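Long-range contacts in phosphotransferase system, mannose/fructose/N-acetylgalactosamine-specific component IIB (PDB 3LFJ), which probably passes a phosphoryl group from a phosphohistidine to an incoming sugar, as the IIB component of a bacterial sugar phosphotransferase system: residues A[22-28]-A[98-104]; A[39-43]-A[73-77]. One frame throughout, in Å; residues are numbered along the deposited sequence.

Interaction 1: residues A[22-28]-A[98-104]; sequences WKIVFAR and EKVFLLF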
# COMPACT_ATOMS: atom_id res chain seq x y z
N TRP A 22 -3.52 -6.44 -14.45
CA TRP A 22 -3.78 -5.25 -13.64
C TRP A 22 -3.00 -4.06 -14.15
O TRP A 22 -1.83 -4.18 -14.48
CB TRP A 22 -3.31 -5.46 -12.20
CG TRP A 22 -3.97 -6.54 -11.43
CD1 TRP A 22 -5.15 -7.14 -11.70
CD2 TRP A 22 -3.48 -7.12 -10.21
NE1 TRP A 22 -5.43 -8.08 -10.74
CE2 TRP A 22 -4.42 -8.09 -9.82
CE3 TRP A 22 -2.33 -6.93 -9.43
CZ2 TRP A 22 -4.26 -8.86 -8.67
CZ3 TRP A 22 -2.18 -7.70 -8.29
CH2 TRP A 22 -3.13 -8.65 -7.92
N LYS A 23 -3.66 -2.90 -14.16
CA LYS A 23 -2.97 -1.62 -14.24
C LYS A 23 -2.96 -1.00 -12.84
O LYS A 23 -4.03 -0.72 -12.27
CB LYS A 23 -3.72 -0.68 -15.18
CG LYS A 23 -3.03 0.66 -15.39
CD LYS A 23 -3.91 1.58 -16.21
CE LYS A 23 -3.23 2.92 -16.46
NZ LYS A 23 -2.04 2.77 -17.34
N ILE A 24 -1.77 -0.78 -12.31
CA ILE A 24 -1.65 -0.32 -10.93
C ILE A 24 -1.79 1.19 -10.90
O ILE A 24 -0.90 1.90 -11.38
CB ILE A 24 -0.32 -0.75 -10.36
CG1 ILE A 24 -0.21 -2.27 -10.44
CG2 ILE A 24 -0.18 -0.26 -8.90
CD1 ILE A 24 1.20 -2.76 -10.50
N VAL A 25 -2.89 1.68 -10.35
CA VAL A 25 -3.12 3.13 -10.35
C VAL A 25 -2.59 3.82 -9.09
O VAL A 25 -2.37 5.03 -9.10
CB VAL A 25 -4.61 3.50 -10.55
CG1 VAL A 25 -5.11 2.93 -11.86
CG2 VAL A 25 -5.47 3.01 -9.37
N PHE A 26 -2.37 3.05 -8.03
CA PHE A 26 -1.87 3.59 -6.77
C PHE A 26 -1.47 2.43 -5.90
O PHE A 26 -1.91 1.30 -6.13
CB PHE A 26 -2.97 4.39 -6.06
CG PHE A 26 -2.45 5.46 -5.14
CD1 PHE A 26 -1.84 6.60 -5.65
CD2 PHE A 26 -2.58 5.33 -3.77
CE1 PHE A 26 -1.38 7.60 -4.82
CE2 PHE A 26 -2.12 6.34 -2.92
CZ PHE A 26 -1.51 7.46 -3.45
N ALA A 27 -0.62 2.69 -4.91
CA ALA A 27 -0.28 1.68 -3.90
C ALA A 27 -0.15 2.38 -2.56
O ALA A 27 0.44 3.46 -2.46
CB ALA A 27 0.99 0.93 -4.26
N ARG A 28 -0.68 1.75 -1.53
CA ARG A 28 -0.71 2.35 -0.20
C ARG A 28 -0.41 1.28 0.85
O ARG A 28 -0.85 0.13 0.74
CB ARG A 28 -2.09 2.96 0.06
CG ARG A 28 -2.36 3.41 1.50
CD ARG A 28 -3.70 4.10 1.56
NE ARG A 28 -4.12 4.40 2.93
CZ ARG A 28 -3.83 5.53 3.58
NH1 ARG A 28 -4.26 5.68 4.81
NH2 ARG A 28 -3.10 6.49 3.01
N GLU A 98 -7.54 -4.44 -15.70
CA GLU A 98 -8.35 -3.96 -14.60
C GLU A 98 -7.54 -2.93 -13.82
O GLU A 98 -6.40 -3.20 -13.44
CB GLU A 98 -8.75 -5.12 -13.68
CG GLU A 98 -9.56 -4.67 -12.47
CD GLU A 98 -9.87 -5.80 -11.49
OE1 GLU A 98 -9.32 -6.92 -11.64
OE2 GLU A 98 -10.66 -5.56 -10.57
N LYS A 99 -8.11 -1.73 -13.61
CA LYS A 99 -7.44 -0.73 -12.78
C LYS A 99 -7.51 -1.13 -11.31
O LYS A 99 -8.59 -1.42 -10.80
CB LYS A 99 -8.05 0.67 -13.00
CG LYS A 99 -7.67 1.28 -14.36
CD LYS A 99 -8.34 2.63 -14.57
CE LYS A 99 -8.31 3.03 -16.04
NZ LYS A 99 -6.93 3.11 -16.55
N VAL A 100 -6.35 -1.18 -10.66
CA VAL A 100 -6.30 -1.60 -9.25
C VAL A 100 -5.53 -0.63 -8.35
O VAL A 100 -4.48 -0.08 -8.72
CB VAL A 100 -5.71 -3.03 -9.07
CG1 VAL A 100 -6.51 -4.05 -9.87
CG2 VAL A 100 -4.24 -3.07 -9.45
N PHE A 101 -6.09 -0.42 -7.16
CA PHE A 101 -5.47 0.38 -6.11
C PHE A 101 -4.94 -0.68 -5.13
O PHE A 101 -5.72 -1.40 -4.51
CB PHE A 101 -6.56 1.25 -5.47
CG PHE A 101 -6.08 2.18 -4.38
CD1 PHE A 101 -6.19 3.57 -4.53
CD2 PHE A 101 -5.59 1.68 -3.18
CE1 PHE A 101 -5.79 4.44 -3.52
CE2 PHE A 101 -5.17 2.55 -2.17
CZ PHE A 101 -5.29 3.93 -2.34
N LEU A 102 -3.61 -0.82 -5.06
CA LEU A 102 -3.02 -1.83 -4.17
C LEU A 102 -2.96 -1.33 -2.74
O LEU A 102 -2.55 -0.20 -2.48
CB LEU A 102 -1.61 -2.17 -4.62
CG LEU A 102 -1.45 -2.77 -6.02
CD1 LEU A 102 0.00 -3.07 -6.29
CD2 LEU A 102 -2.30 -4.02 -6.14
N LEU A 103 -3.38 -2.18 -1.82
CA LEU A 103 -3.34 -1.87 -0.40
C LEU A 103 -2.55 -2.97 0.32
O LEU A 103 -2.89 -4.15 0.22
CB LEU A 103 -4.78 -1.76 0.11
CG LEU A 103 -4.97 -1.33 1.56
CD1 LEU A 103 -4.25 -0.01 1.79
CD2 LEU A 103 -6.47 -1.18 1.83
N PHE A 104 -1.49 -2.57 1.02
CA PHE A 104 -0.68 -3.51 1.82
C PHE A 104 -0.82 -3.19 3.28
O PHE A 104 -1.01 -2.04 3.65
CB PHE A 104 0.82 -3.37 1.47
CG PHE A 104 1.14 -3.61 0.04
CD1 PHE A 104 1.42 -4.90 -0.39
CD2 PHE A 104 1.14 -2.57 -0.89
CE1 PHE A 104 1.71 -5.15 -1.74
CE2 PHE A 104 1.43 -2.82 -2.23
CZ PHE A 104 1.72 -4.10 -2.66
O HOH W 1 -7.74 -9.75 -10.97

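Interaction 2: residues A[39-43]-A[73-77]; sequences MTRWM and PPGVK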
# COMPACT_ATOMS: atom_id res chain seq x y z
N MET A 39 -10.52 4.87 3.04
CA MET A 39 -10.45 4.38 1.68
C MET A 39 -11.56 4.95 0.81
O MET A 39 -11.43 5.00 -0.41
CB MET A 39 -10.45 2.85 1.63
CG MET A 39 -9.10 2.24 1.99
SD MET A 39 -7.74 2.84 0.98
CE MET A 39 -8.24 2.21 -0.61
N THR A 40 -12.67 5.37 1.42
CA THR A 40 -13.72 6.01 0.66
C THR A 40 -13.18 7.32 0.10
O THR A 40 -13.39 7.65 -1.07
CB THR A 40 -14.96 6.23 1.54
OG1 THR A 40 -15.46 4.96 1.96
CG2 THR A 40 -16.05 6.97 0.77
N ARG A 41 -12.42 8.04 0.92
CA ARG A 41 -11.75 9.25 0.46
C ARG A 41 -10.74 8.97 -0.66
O ARG A 41 -10.76 9.61 -1.70
CB ARG A 41 -11.07 9.99 1.62
CG ARG A 41 -12.01 10.35 2.75
CD ARG A 41 -11.32 11.28 3.74
NE ARG A 41 -12.18 11.57 4.88
CZ ARG A 41 -13.09 12.54 4.90
NH1 ARG A 41 -13.26 13.31 3.83
NH2 ARG A 41 -13.83 12.73 5.98
N TRP A 42 -9.86 7.98 -0.45
CA TRP A 42 -8.86 7.66 -1.45
C TRP A 42 -9.45 7.23 -2.79
O TRP A 42 -8.96 7.64 -3.84
CB TRP A 42 -7.89 6.58 -0.93
CG TRP A 42 -6.85 7.17 -0.01
CD1 TRP A 42 -6.81 7.06 1.35
CD2 TRP A 42 -5.73 7.97 -0.39
NE1 TRP A 42 -5.72 7.75 1.84
CE2 TRP A 42 -5.05 8.32 0.79
CE3 TRP A 42 -5.24 8.43 -1.62
CZ2 TRP A 42 -3.90 9.12 0.79
CZ3 TRP A 42 -4.08 9.22 -1.63
CH2 TRP A 42 -3.43 9.55 -0.43
N MET A 43 -10.51 6.43 -2.76
CA MET A 43 -11.03 5.86 -4.00
C MET A 43 -11.74 6.89 -4.86
O MET A 43 -11.90 6.68 -6.06
CB MET A 43 -11.93 4.66 -3.73
CG MET A 43 -11.16 3.44 -3.21
SD MET A 43 -9.64 3.00 -4.12
CE MET A 43 -10.32 2.30 -5.62
N PRO A 73 -15.66 1.09 0.30
CA PRO A 73 -16.46 2.21 -0.21
C PRO A 73 -17.62 1.70 -1.05
O PRO A 73 -17.48 0.72 -1.77
CB PRO A 73 -15.47 2.97 -1.10
CG PRO A 73 -14.10 2.55 -0.60
CD PRO A 73 -14.27 1.13 -0.19
N PRO A 74 -18.77 2.37 -0.96
CA PRO A 74 -19.88 1.96 -1.82
C PRO A 74 -19.44 1.90 -3.27
O PRO A 74 -18.79 2.83 -3.76
CB PRO A 74 -20.90 3.10 -1.62
CG PRO A 74 -20.62 3.62 -0.26
CD PRO A 74 -19.14 3.46 -0.03
N GLY A 75 -19.80 0.82 -3.95
CA GLY A 75 -19.52 0.68 -5.37
C GLY A 75 -18.08 0.36 -5.73
O GLY A 75 -17.68 0.50 -6.89
N VAL A 76 -17.29 -0.06 -4.75
CA VAL A 76 -15.89 -0.41 -5.00
C VAL A 76 -15.64 -1.86 -4.62
O VAL A 76 -15.86 -2.26 -3.48
CB VAL A 76 -14.93 0.49 -4.19
CG1 VAL A 76 -13.48 0.08 -4.42
CG2 VAL A 76 -15.12 1.95 -4.58
N LYS A 77 -15.18 -2.65 -5.59
CA LYS A 77 -14.87 -4.06 -5.35
C LYS A 77 -13.58 -4.19 -4.54
O LYS A 77 -12.64 -3.42 -4.72
CB LYS A 77 -14.70 -4.80 -6.68

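Interaction 1: residues A[22-28]-A[98-104]
Trp-22 and Val-100 meet on one face of a pair of parallel neighbouring strands. Along Trp-22, CB touches Val-100 CG2 at 3.8 Å. CG and CD1 then lie under Val-100 CG1, which makes a CH-pi contact 4.0 Å from the centroid of the five-membered ring, 19° off its normal. Farther out, NE1 donates to a water that also gives a weak bond to Glu-98 OE1. At the far side of the ring, CZ3 comes near Leu-102 CD2. The ring of Phe-81 meets the indole edge-to-face.

Six backbone hydrogen bonds join residues 22-28 to 98-104. Val-25 forms a beta bulge: its side chain turns toward the partner strand, and CG2 comes 3.3 Å from Val-100 O. Its N still bonds Val-100 O at 2.9 Å, but the next bond runs from Leu-102 N to Phe-26 O, one residue out of step.

On the other face, Phe-26 CB sits 4.1 Å from the centroid of the Phe-101 ring. The ring planes are inclined at 37°, an oblique pair that is neither a stack nor edge-to-face. Phe-101 CG stands anti to its own N (chi1 -178°), which carries the ring back to the partner strand, where CE2 meets Arg-28 CB at 3.8 Å. An alanine in place of Phe-101 would probably leave Phe-26 CB and Arg-28 CB without their aromatic neighbour and open a gap there. These strands are central in the sheet. Trp-22, Val-100 and Leu-102 on one face and Phe-26 and Phe-101 on the other pack through carbon. Charged ends find partners beyond the pair, Glu-98 at Ser-50 and Arg-28 at Asp-30. The six N-H...O bonds give many of the buried backbone groups their partners.

Interaction 2: residues A[39-43]-A[73-77]
Pro-73 packs against one side of helix 38-43, touching Met-39, Thr-40 and Met-43. Its CG lies 3.6 Å from Met-39 O and 4.0 Å from Met-43 CG. Thr-40 OG1 reaches Pro-73 CA at 3.6 Å, and the threonine side chain and the proline ring run alongside one another, pointing opposite ways. OG1 stands beside the backbone N of Thr-40 (chi1 -63°), which lays it along the ring. Farther along, the Met-43 chain folds at both its CB-CG and CG-SD bonds, and CE ends 4.0 Å from Val-76 CG1.

The next shell fixes these groups. Pro-73 to Val-76 form a type II beta turn, closed by Val-76 N bonding to Pro-73 O at 3.1 Å. Gly-75 takes the positive phi of 76° that such a turn needs. The turn brings Pro-73 and Val-76 to the same helix. On the helix side, Met-39 O accepts from Met-43 N at 2.9 Å, so the carbonyl beside the proline already has its backbone partner.

Farther out, Ile-51 of strand 50-54 touches Met-39, Met-43, Pro-73 and Val-76. The two methionines also rest on Phe-101. The contact therefore joins the helix to the loop that leads into strand 78-81, over the face of the sheet that carries Phe-101. No hydrogen bond crosses between 39-43 and 73-77. Van der Waals packing holds them: a rigid proline ring and a turn against bent methionine chains, the Thr-40 hydroxyl and the Met-39 carbonyl.

Interaction 1 lies within the seven-stranded sheet, between strands 22-30 and 98-104. Interaction 2 lies over one face of that sheet, with its centre about 13 Å from the centre of interaction 1. Along the chain the order is 22-28, 39-43, 73-77 and 98-104, so both segments of interaction 2 fall between those of interaction 1. Helix 38-43 is the bridge. Phe-101 CD1 lies 3.5 Å from Met-43 SD, and Phe-26 CZ lies 3.6 Å from Trp-42 CZ3. The face carrying Phe-26 and Phe-101 thus packs on the helix. In this mainly parallel alpha/beta fold, the helix covers the central strands, and the turn before edge strand 78-81 packs against it.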